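PDB 2QJV: inner membrane protein from Salmonella typhimurium LT2, which probably isomerises a glucuronate-type sugar acid, as a metal-binding cupin of the KduI/IolB family. Local coordinates for residues G25-G30 and Y183-Y188; Y189-P194 and D238-N243; Q196-Q201 and C213-N218. The protein carries 2 engineered substitutions. One frame throughout, in Å; residues are numbered along the deposited sequence. Where two conformers were deposited one is given.

Contact 1. Residues G25-G30 and Y183-Y188; sequences GWEYVG and YLEETY. With NI (nickel (II) ion), chain D.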
loop_
_atom_site.group_PDB
_atom_site.type_symbol
_atom_site.label_atom_id
_atom_site.label_comp_id
_atom_site.label_asym_id
_atom_site.label_seq_id
_atom_site.Cartn_x
_atom_site.Cartn_y
_atom_site.Cartn_z
ATOM N N GLY A 25 -13.611 -12.350 4.906
ATOM C CA GLY A 25 -12.692 -12.486 6.027
ATOM C C GLY A 25 -13.417 -12.404 7.372
ATOM O O GLY A 25 -12.886 -11.879 8.333
ATOM N N TRP A 26 -14.629 -12.935 7.425
ATOM C CA TRP A 26 -15.402 -12.899 8.660
ATOM C C TRP A 26 -16.235 -14.198 8.856
ATOM O O TRP A 26 -15.967 -15.219 8.200
ATOM C CB TRP A 26 -16.214 -11.578 8.750
ATOM C CG TRP A 26 -17.264 -11.305 7.774
ATOM C CD1 TRP A 26 -18.182 -12.193 7.218
ATOM C CD2 TRP A 26 -17.724 -9.998 7.389
ATOM N NE1 TRP A 26 -19.059 -11.528 6.452
ATOM C CE2 TRP A 26 -18.815 -10.184 6.523
ATOM C CE3 TRP A 26 -17.258 -8.683 7.636
ATOM C CZ2 TRP A 26 -19.497 -9.106 5.926
ATOM C CZ3 TRP A 26 -17.918 -7.627 7.038
ATOM C CH2 TRP A 26 -19.025 -7.843 6.185
ATOM N N GLU A 27 -17.216 -14.169 9.758
ATOM C CA GLU A 27 -17.881 -15.406 10.217
ATOM C C GLU A 27 -19.351 -15.635 9.953
ATOM O O GLU A 27 -19.793 -16.785 9.952
ATOM C CB GLU A 27 -17.648 -15.477 11.731
ATOM C CG GLU A 27 -16.205 -15.683 12.078
ATOM C CD GLU A 27 -15.893 -15.474 13.552
ATOM O OE1 GLU A 27 -16.597 -16.075 14.377
ATOM O OE2 GLU A 27 -14.931 -14.729 13.896
ATOM N N TYR A 28 -20.122 -14.579 9.705
ATOM C CA TYR A 28 -21.578 -14.714 9.626
ATOM C C TYR A 28 -22.258 -14.254 8.338
ATOM O O TYR A 28 -22.973 -15.016 7.698
ATOM C CB TYR A 28 -22.246 -13.944 10.808
ATOM C CG TYR A 28 -21.793 -14.436 12.185
ATOM C CD1 TYR A 28 -20.629 -13.961 12.776
ATOM C CD2 TYR A 28 -22.520 -15.418 12.868
ATOM C CE1 TYR A 28 -20.191 -14.431 14.013
ATOM C CE2 TYR A 28 -22.107 -15.876 14.104
ATOM C CZ TYR A 28 -20.952 -15.380 14.666
ATOM O OH TYR A 28 -20.533 -15.868 15.866
ATOM N N VAL A 29 -22.074 -12.990 7.995
ATOM C CA VAL A 29 -22.858 -12.368 6.920
ATOM C C VAL A 29 -22.460 -12.783 5.475
ATOM O O VAL A 29 -21.292 -12.792 5.074
ATOM C CB VAL A 29 -22.878 -10.807 7.051
ATOM C CG1 VAL A 29 -23.597 -10.126 5.844
ATOM C CG2 VAL A 29 -23.557 -10.371 8.343
ATOM N N GLY A 30 -23.492 -13.128 4.737
ATOM C CA GLY A 30 -23.414 -13.327 3.305
ATOM C C GLY A 30 -24.396 -12.357 2.662
ATOM O O GLY A 30 -25.470 -12.050 3.211
ATOM N N TYR A 183 -21.029 -7.599 18.679
ATOM C CA TYR A 183 -20.287 -7.798 17.442
ATOM C C TYR A 183 -21.308 -8.126 16.341
ATOM O O TYR A 183 -22.008 -9.154 16.398
ATOM C CB TYR A 183 -19.263 -8.930 17.572
ATOM C CG TYR A 183 -18.617 -9.387 16.267
ATOM C CD1 TYR A 183 -17.477 -8.783 15.781
ATOM C CD2 TYR A 183 -19.155 -10.449 15.516
ATOM C CE1 TYR A 183 -16.890 -9.196 14.605
ATOM C CE2 TYR A 183 -18.573 -10.863 14.334
ATOM C CZ TYR A 183 -17.425 -10.252 13.890
ATOM O OH TYR A 183 -16.827 -10.635 12.686
ATOM N N LEU A 184 -21.338 -7.268 15.336
ATOM C CA LEU A 184 -22.199 -7.418 14.177
ATOM C C LEU A 184 -21.456 -7.007 12.926
ATOM O O LEU A 184 -21.036 -5.862 12.770
ATOM C CB LEU A 184 -23.510 -6.601 14.298
ATOM C CG LEU A 184 -24.516 -7.053 15.359
ATOM C CD1 LEU A 184 -25.552 -5.963 15.472
ATOM C CD2 LEU A 184 -25.206 -8.492 15.149
ATOM N N GLU A 185 -21.212 -7.993 12.062
ATOM C CA GLU A 185 -20.675 -7.710 10.739
ATOM C C GLU A 185 -21.777 -6.937 9.996
ATOM O O GLU A 185 -22.951 -7.171 10.239
ATOM C CB GLU A 185 -20.337 -9.006 10.024
ATOM C CG GLU A 185 -19.191 -9.756 10.682
ATOM C CD GLU A 185 -19.240 -11.268 10.505
ATOM O OE1 GLU A 185 -20.061 -11.772 9.721
ATOM O OE2 GLU A 185 -18.441 -11.954 11.189
ATOM N N GLU A 186 -21.399 -6.055 9.090
ATOM C CA GLU A 186 -22.376 -5.269 8.347
ATOM C C GLU A 186 -21.945 -5.041 6.886
ATOM O O GLU A 186 -20.790 -4.749 6.578
ATOM C CB GLU A 186 -22.680 -3.930 9.048
ATOM C CG GLU A 186 -23.832 -3.168 8.413
ATOM C CD GLU A 186 -24.341 -1.996 9.217
ATOM O OE1 GLU A 186 -23.625 -1.500 10.111
ATOM O OE2 GLU A 186 -25.463 -1.513 8.927
ATOM N N THR A 187 -22.901 -5.240 5.989
ATOM C CA THR A 187 -22.720 -4.934 4.577
ATOM C C THR A 187 -23.651 -3.757 4.207
ATOM O O THR A 187 -24.718 -3.585 4.794
ATOM C CB THR A 187 -22.944 -6.169 3.634
ATOM O OG1 THR A 187 -24.277 -6.673 3.812
ATOM C CG2 THR A 187 -21.851 -7.291 3.842
ATOM N N TYR A 188 -23.194 -2.949 3.248
ATOM C CA TYR A 188 -23.911 -1.829 2.655
ATOM C C TYR A 188 -23.969 -2.114 1.160
ATOM O O TYR A 188 -22.936 -2.304 0.547
ATOM C CB TYR A 188 -23.160 -0.495 2.814
ATOM C CG TYR A 188 -23.340 0.198 4.149
ATOM C CD1 TYR A 188 -22.858 -0.381 5.305
ATOM C CD2 TYR A 188 -23.998 1.429 4.256
ATOM C CE1 TYR A 188 -23.028 0.214 6.523
ATOM C CE2 TYR A 188 -24.176 2.027 5.486
ATOM C CZ TYR A 188 -23.680 1.415 6.607
ATOM O OH TYR A 188 -23.857 2.015 7.800
HETATM NI NI NI D . -23.855 -0.039 11.603
HETATM O O HOH W 1 -14.531 -12.273 12.607
HETATM O O HOH W 2 -24.966 1.077 10.076
HETATM O O HOH W 3 -25.891 -0.695 12.058
#

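Contact 2. Residues Y189-P194 and D238-N243; sequences YHRFNP and DNYYLN. With SO4 (sulfate ion), chain J.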
loop_
_atom_site.group_PDB
_atom_site.type_symbol
_atom_site.label_atom_id
_atom_site.label_comp_id
_atom_site.label_asym_id
_atom_site.label_seq_id
_atom_site.Cartn_x
_atom_site.Cartn_y
_atom_site.Cartn_z
ATOM N N TYR A 189 -25.163 -2.121 0.594
ATOM C CA TYR A 189 -25.371 -2.230 -0.842
ATOM C C TYR A 189 -25.948 -0.872 -1.261
ATOM O O TYR A 189 -27.141 -0.581 -1.012
ATOM C CB TYR A 189 -26.296 -3.394 -1.197
ATOM C CG TYR A 189 -26.683 -3.478 -2.668
ATOM C CD1 TYR A 189 -25.706 -3.687 -3.671
ATOM C CD2 TYR A 189 -28.021 -3.447 -3.060
ATOM C CE1 TYR A 189 -26.050 -3.770 -5.004
ATOM C CE2 TYR A 189 -28.389 -3.553 -4.415
ATOM C CZ TYR A 189 -27.396 -3.706 -5.389
ATOM O OH TYR A 189 -27.765 -3.820 -6.701
ATOM N N HIS A 190 -25.136 -0.097 -1.989
ATOM C CA HIS A 190 -25.472 1.275 -2.353
ATOM C C HIS A 190 -26.070 1.476 -3.746
ATOM O O HIS A 190 -25.685 0.807 -4.722
ATOM C CB HIS A 190 -24.237 2.181 -2.291
ATOM C CG HIS A 190 -23.756 2.476 -0.901
ATOM N ND1 HIS A 190 -24.135 3.612 -0.213
ATOM C CD2 HIS A 190 -22.892 1.813 -0.097
ATOM C CE1 HIS A 190 -23.522 3.627 0.961
ATOM N NE2 HIS A 190 -22.748 2.555 1.050
ATOM N N ARG A 191 -26.996 2.425 -3.796
ATOM C CA ARG A 191 -27.676 2.851 -5.028
ATOM C C ARG A 191 -27.757 4.380 -5.045
ATOM O O ARG A 191 -27.826 5.033 -3.977
ATOM C CB ARG A 191 -29.066 2.207 -5.155
ATOM C CG ARG A 191 -29.063 0.674 -5.119
ATOM C CD ARG A 191 -28.589 0.016 -6.423
ATOM N NE ARG A 191 -29.718 -0.350 -7.258
ATOM C CZ ARG A 191 -30.297 0.393 -8.179
ATOM N NH1 ARG A 191 -29.864 1.591 -8.489
ATOM N NH2 ARG A 191 -31.338 -0.091 -8.804
ATOM N N PHE A 192 -27.755 4.943 -6.266
ATOM C CA PHE A 192 -27.805 6.389 -6.508
ATOM C C PHE A 192 -28.839 6.794 -7.541
ATOM O O PHE A 192 -29.162 6.028 -8.473
ATOM C CB PHE A 192 -26.416 6.929 -6.917
ATOM C CG PHE A 192 -25.395 6.700 -5.882
ATOM C CD1 PHE A 192 -25.221 7.619 -4.833
ATOM C CD2 PHE A 192 -24.661 5.518 -5.871
ATOM C CE1 PHE A 192 -24.342 7.333 -3.816
ATOM C CE2 PHE A 192 -23.803 5.228 -4.831
ATOM C CZ PHE A 192 -23.618 6.141 -3.831
ATOM N N ASN A 193 -29.402 7.978 -7.297
ATOM C CA ASN A 193 -30.332 8.642 -8.177
ATOM C C ASN A 193 -29.957 10.127 -8.297
ATOM O O ASN A 193 -30.021 10.878 -7.302
ATOM C CB ASN A 193 -31.799 8.462 -7.730
ATOM C CG ASN A 193 -32.770 8.981 -8.758
ATOM O OD1 ASN A 193 -32.582 8.792 -9.945
ATOM N ND2 ASN A 193 -33.804 9.668 -8.303
ATOM N N PRO A 194 -29.546 10.573 -9.510
ATOM C CA PRO A 194 -29.351 9.811 -10.767
ATOM C C PRO A 194 -28.265 8.729 -10.615
ATOM O O PRO A 194 -27.441 8.822 -9.710
ATOM C CB PRO A 194 -29.012 10.893 -11.813
ATOM C CG PRO A 194 -29.457 12.171 -11.196
ATOM C CD PRO A 194 -29.352 12.012 -9.716
ATOM N N ASP A 238 -28.929 11.547 -4.714
ATOM C CA ASP A 238 -29.649 10.860 -3.643
ATOM C C ASP A 238 -29.078 9.424 -3.494
ATOM O O ASP A 238 -28.636 8.778 -4.465
ATOM C CB ASP A 238 -31.163 10.822 -3.879
ATOM C CG ASP A 238 -31.839 12.158 -3.739
ATOM O OD1 ASP A 238 -31.373 13.066 -3.015
ATOM O OD2 ASP A 238 -32.875 12.282 -4.390
ATOM N N ASN A 239 -29.037 8.958 -2.254
ATOM C CA ASN A 239 -28.481 7.662 -1.897
ATOM C C ASN A 239 -29.531 6.759 -1.220
ATOM O O ASN A 239 -30.498 7.221 -0.616
ATOM C CB ASN A 239 -27.222 7.885 -1.020
ATOM C CG ASN A 239 -26.568 6.592 -0.465
ATOM O OD1 ASN A 239 -26.604 6.401 0.752
ATOM N ND2 ASN A 239 -25.940 5.728 -1.327
ATOM N N TYR A 240 -29.329 5.469 -1.418
ATOM C CA TYR A 240 -30.059 4.402 -0.829
ATOM C C TYR A 240 -29.029 3.328 -0.489
ATOM O O TYR A 240 -28.050 3.146 -1.221
ATOM C CB TYR A 240 -31.110 3.845 -1.813
ATOM C CG TYR A 240 -31.608 2.450 -1.513
ATOM C CD1 TYR A 240 -30.873 1.331 -1.945
ATOM C CD2 TYR A 240 -32.776 2.225 -0.797
ATOM C CE1 TYR A 240 -31.273 0.045 -1.658
ATOM C CE2 TYR A 240 -33.225 0.926 -0.547
ATOM C CZ TYR A 240 -32.464 -0.167 -0.980
ATOM O OH TYR A 240 -32.844 -1.476 -0.754
ATOM N N TYR A 241 -29.223 2.650 0.634
ATOM C CA TYR A 241 -28.487 1.412 0.894
ATOM C C TYR A 241 -29.300 0.387 1.664
ATOM O O TYR A 241 -30.157 0.727 2.481
ATOM C CB TYR A 241 -27.105 1.633 1.565
ATOM C CG TYR A 241 -27.091 2.509 2.801
ATOM C CD1 TYR A 241 -27.490 2.008 4.054
ATOM C CD2 TYR A 241 -26.647 3.833 2.726
ATOM C CE1 TYR A 241 -27.461 2.797 5.177
ATOM C CE2 TYR A 241 -26.619 4.632 3.840
ATOM C CZ TYR A 241 -27.024 4.108 5.079
ATOM O OH TYR A 241 -26.968 4.894 6.205
ATOM N N LEU A 242 -29.051 -0.882 1.313
ATOM C CA LEU A 242 -29.613 -2.043 1.961
ATOM C C LEU A 242 -28.500 -2.659 2.790
ATOM O O LEU A 242 -27.407 -2.942 2.259
ATOM C CB LEU A 242 -30.166 -3.040 0.944
ATOM C CG LEU A 242 -30.726 -4.368 1.414
ATOM C CD1 LEU A 242 -32.001 -4.199 2.283
ATOM C CD2 LEU A 242 -31.009 -5.257 0.173
ATOM N N ASN A 243 -28.752 -2.799 4.085
ATOM C CA ASN A 243 -27.796 -3.363 5.057
ATOM C C ASN A 243 -28.216 -4.708 5.574
ATOM O O ASN A 243 -29.409 -4.965 5.804
ATOM C CB ASN A 243 -27.625 -2.493 6.335
ATOM C CG ASN A 243 -27.158 -1.057 6.081
ATOM O OD1 ASN A 243 -27.754 -0.112 6.607
ATOM N ND2 ASN A 243 -26.138 -0.889 5.316
HETATM S S SO4 J . -30.280 2.071 -12.332
HETATM O O1 SO4 J . -29.992 2.806 -11.083
HETATM O O2 SO4 J . -29.087 1.661 -13.060
HETATM O O3 SO4 J . -30.931 2.983 -13.293
HETATM O O4 SO4 J . -31.186 0.957 -12.018
HETATM O O HOH W 4 -34.320 10.268 -5.523
HETATM O O HOH W 5 -32.088 13.217 -7.196
#

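Contact 3. Residues Q196-Q201 and C213-N218; sequences QGFCLQ and CMAVYN. With SO4 (sulfate ion), chain J.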
loop_
_atom_site.group_PDB
_atom_site.type_symbol
_atom_site.label_atom_id
_atom_site.label_comp_id
_atom_site.label_asym_id
_atom_site.label_seq_id
_atom_site.Cartn_x
_atom_site.Cartn_y
_atom_site.Cartn_z
ATOM N N GLN A 196 -25.383 7.764 -11.998
ATOM C CA GLN A 196 -23.927 7.937 -12.162
ATOM C C GLN A 196 -23.234 8.544 -10.920
ATOM O O GLN A 196 -22.025 8.784 -10.936
ATOM C CB GLN A 196 -23.564 8.771 -13.415
ATOM C CG GLN A 196 -23.862 10.277 -13.342
ATOM C CD GLN A 196 -25.278 10.668 -13.712
ATOM O OE1 GLN A 196 -26.224 9.878 -13.596
ATOM N NE2 GLN A 196 -25.429 11.913 -14.181
ATOM N N GLY A 197 -23.993 8.769 -9.852
ATOM C CA GLY A 197 -23.453 9.354 -8.630
ATOM C C GLY A 197 -22.591 8.471 -7.767
ATOM O O GLY A 197 -22.402 7.276 -8.023
ATOM N N PHE A 198 -22.069 9.099 -6.723
ATOM C CA PHE A 198 -21.311 8.414 -5.696
ATOM C C PHE A 198 -21.520 9.103 -4.342
ATOM O O PHE A 198 -22.095 10.183 -4.264
ATOM C CB PHE A 198 -19.803 8.348 -6.059
ATOM C CG PHE A 198 -19.101 9.678 -6.040
ATOM C CD1 PHE A 198 -19.026 10.461 -7.193
ATOM C CD2 PHE A 198 -18.460 10.138 -4.888
ATOM C CE1 PHE A 198 -18.336 11.697 -7.197
ATOM C CE2 PHE A 198 -17.802 11.397 -4.875
ATOM C CZ PHE A 198 -17.727 12.161 -6.031
ATOM N N CYS A 199 -21.101 8.400 -3.295
ATOM C CA CYS A 199 -21.024 8.920 -1.953
ATOM C C CYS A 199 -19.623 8.566 -1.456
ATOM O O CYS A 199 -18.873 7.813 -2.115
ATOM C CB CYS A 199 -22.108 8.349 -1.022
ATOM S SG CYS A 199 -21.929 6.643 -0.575
ATOM N N LEU A 200 -19.268 9.141 -0.318
ATOM C CA LEU A 200 -18.018 8.853 0.370
ATOM C C LEU A 200 -18.351 8.186 1.715
ATOM O O LEU A 200 -19.046 8.770 2.585
ATOM C CB LEU A 200 -17.198 10.125 0.563
ATOM C CG LEU A 200 -16.841 10.879 -0.745
ATOM C CD1 LEU A 200 -16.124 12.200 -0.461
ATOM C CD2 LEU A 200 -16.006 10.003 -1.695
ATOM N N GLN A 201 -17.902 6.952 1.866
ATOM C CA GLN A 201 -18.135 6.186 3.110
ATOM C C GLN A 201 -16.771 5.956 3.772
ATOM O O GLN A 201 -15.811 5.601 3.106
ATOM C CB GLN A 201 -18.881 4.878 2.860
ATOM C CG GLN A 201 -19.167 4.112 4.157
ATOM C CD GLN A 201 -20.246 3.054 4.074
ATOM O OE1 GLN A 201 -20.606 2.566 2.999
ATOM N NE2 GLN A 201 -20.753 2.673 5.232
ATOM N N CYS A 213 -11.427 5.557 3.615
ATOM C CA CYS A 213 -12.478 6.301 2.960
ATOM C C CYS A 213 -12.475 5.822 1.514
ATOM O O CYS A 213 -11.412 5.633 0.918
ATOM C CB CYS A 213 -12.275 7.825 3.030
ATOM S SG CYS A 213 -13.655 8.657 2.260
HETATM N N MSE A 214 -13.669 5.575 0.997
HETATM C CA MSE A 214 -13.887 5.058 -0.337
HETATM C C MSE A 214 -14.993 5.860 -0.996
HETATM O O MSE A 214 -15.913 6.339 -0.345
HETATM C CB MSE A 214 -14.373 3.595 -0.313
HETATM C CG MSE A 214 -13.547 2.567 0.485
HETATM SE SE MSE A 214 -14.601 1.111 1.313
HETATM C CE MSE A 214 -15.221 2.072 2.832
ATOM N N ALA A 215 -14.890 5.956 -2.312
ATOM C CA ALA A 215 -15.839 6.590 -3.207
ATOM C C ALA A 215 -16.736 5.433 -3.687
ATOM O O ALA A 215 -16.251 4.525 -4.428
ATOM C CB ALA A 215 -15.141 7.269 -4.336
ATOM N N VAL A 216 -18.023 5.451 -3.317
ATOM C CA VAL A 216 -18.940 4.341 -3.570
ATOM C C VAL A 216 -19.902 4.687 -4.704
ATOM O O VAL A 216 -20.551 5.707 -4.662
ATOM C CB VAL A 216 -19.736 3.974 -2.304
ATOM C CG1 VAL A 216 -20.609 2.726 -2.523
ATOM C CG2 VAL A 216 -18.749 3.807 -1.104
ATOM N N TYR A 217 -19.947 3.843 -5.728
ATOM C CA TYR A 217 -20.822 4.054 -6.881
ATOM C C TYR A 217 -21.982 3.043 -6.912
ATOM O O TYR A 217 -22.092 2.169 -6.054
ATOM C CB TYR A 217 -20.003 4.047 -8.179
ATOM C CG TYR A 217 -19.126 5.278 -8.416
ATOM C CD1 TYR A 217 -17.884 5.426 -7.761
ATOM C CD2 TYR A 217 -19.488 6.254 -9.354
ATOM C CE1 TYR A 217 -17.079 6.515 -7.984
ATOM C CE2 TYR A 217 -18.660 7.358 -9.593
ATOM C CZ TYR A 217 -17.445 7.474 -8.907
ATOM O OH TYR A 217 -16.601 8.537 -9.177
ATOM N N ASN A 218 -22.892 3.256 -7.854
ATOM C CA ASN A 218 -24.121 2.470 -8.000
ATOM C C ASN A 218 -23.914 0.947 -8.065
ATOM O O ASN A 218 -23.149 0.405 -8.877
ATOM C CB ASN A 218 -24.894 3.011 -9.225
ATOM C CG ASN A 218 -26.374 2.651 -9.233
ATOM O OD1 ASN A 218 -27.010 2.599 -8.186
ATOM N ND2 ASN A 218 -26.955 2.509 -10.440
HETATM S S SO4 J . -30.280 2.071 -12.332
HETATM O O1 SO4 J . -29.992 2.806 -11.083
HETATM O O2 SO4 J . -29.087 1.661 -13.060
HETATM O O3 SO4 J . -30.931 2.983 -13.293
HETATM O O4 SO4 J . -31.186 0.957 -12.018
HETATM O O HOH W 6 -22.836 5.488 -9.893
#

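Contact 1. Residues G25-G30 and Y183-Y188
Trp26 and Glu185 are brought face to face by their first torsions: CG of Trp26 sits between its backbone N and carbonyl carbon (chi1 64°), while CG of Glu185 lies beside its own N, anti to the carbonyl carbon (chi1 -67°). The acid then runs extended across the indole, pointing the opposite way, with carboxylate and ring planes 8° apart. Glu185 CB makes a CH-pi contact over the middle of the six-membered ring, 3.8 Å from its centroid, and Glu185 OE1 lies 3.2 Å from Trp26 CD1. At the indole rim NE1 donates to Val29 O (2.9 Å), which fixes the ring's rotation. The loop after helix 21-24, which leads into the N-terminal cupin sheet, is thereby fastened to strand 181-193 of the C-terminal one. Four donors grip the buried carboxylate. OE1 takes Tyr28 N on its syn lone pair (2.8 Å) and Val29 N nearly along the C-O axis; OE2 takes Glu27 N from above the carboxylate plane and Tyr183 OH on its anti lone pair (2.6 Å). The next residue, Glu186, has its CB turned away from the loop, and its OE1 binds nickel at 2.1 Å together with His171, His173 and His229.

Contact 2. Residues Y189-P194 and D238-N243
His190 and Asn239 meet diagonally across two antiparallel strands whose axes approach to 4.6 Å, and the histidine also meets Tyr240 and Tyr241. Its CB lies 4.1 Å from Tyr240 O, next to the backbone of the facing strand. CG stands beside the backbone N, anti to the carbonyl carbon (chi1 -72°). From there ND1 accepts a hydrogen bond from Asn239 ND2 at 3.0 Å; the donor is only 3° out of the imidazole plane and the N-H points almost straight at ND1 (164°), so the bond restrains the ring's rotation. CE1 touches Tyr241 CD2 at 3.6 Å, part of an offset edge-to-face pair in which the tyrosine edge is turned to the imidazole face, and Tyr241 CB also lies over that face, offset toward the rim. NE2, at the tip, bonds Gln201 OE1. Asn239 ND2 has a second, weak bond to Arg191 O, and it lies 3.4 Å from Phe192 CE1.

On the other face of the sheet Arg191 CG packs on Tyr240 CD1 (3.7 Å). The arginine chain bends at chi2 and chi3, NE forms a salt bridge with Glu104, and NH1 donates to O1 of a sulfate ion, probably from the crystallisation liquor, at 2.9 Å. Backbone bonds set the register: Tyr189, Arg191 and Asn193 form hydrogen-bonded pairs with Leu242, Tyr240 and Asp238, each with two N-H to O bonds.

In the five-stranded sheet of this cupin domain, strand 238-246 runs between 154-160 and 181-193. The face carrying His190, Asn239 and Tyr241 packs against strand 231-233 of the partner sheet, whereas on the reverse Leu242 touches residues of its neighbour, strand 154-160.

Contact 3. Residues Q196-Q201 and C213-N218
Phe198 and Tyr217 provide the main fit of shapes in this hairpin. The CB of Phe198 is the bump: it stands over the centre of the Tyr217 ring, 3.6 Å from the centroid and 3° off the normal, a CH-pi contact. The phenyl ring points the same way as the phenol, alongside it; with the planes at 35° the pair is neither a stack nor edge-to-face, and Phe198 CD1 touches Tyr217 CZ at 3.8 Å. On the same side of the sheet, Leu200 CD2 fills the hollow above the small Ala215, 3.7 Å from its CA. The reverse side is built from Cys199 SG against Val216 CB (3.9 Å) and Gln201 CB against Val216 CG2 (4.1 Å). Between these layers, Cys199 with Val216 and Gln201 with Met214 (a selenomethionine) are antiparallel hydrogen-bonded pairs; Val216 N to Cys199 O is 2.8 Å and nearly straight (174°). The Phe198 face meets a neighbouring subunit: Arg202 of that subunit makes a cation-pi contact with Phe198 and bonds Tyr217 OH, and Cys213 is disulfide-linked to Cys213 of that subunit. Within the chain, strand 198-204 lies between 231-233 and 211-217, while the face with Cys199 and Val216 packs on strand 181-193.

How the contacts relate
From the N terminus, the loop at 25-30 is separated by 152 residues from Tyr183-Tyr188, so contact 1 closes the longest loop and joins the N-terminal sheet to the C-terminal cupin domain. Strand 181-193 then runs directly into contact 2, which follows in series and lies on the opposite side of the chain's centre, about 19 Å away between centres. Contact 2 spans 43 residues before strand 238-246 returns; the hairpin of contact 3, closing only 11, is nested inside that span. Contacts 2 and 3, with centres about 9 Å apart, each lie within one sheet of the C-terminal domain; the sheets meet where Phe192 CZ packs on Val216 O, and one sulfate ion touches both contacts.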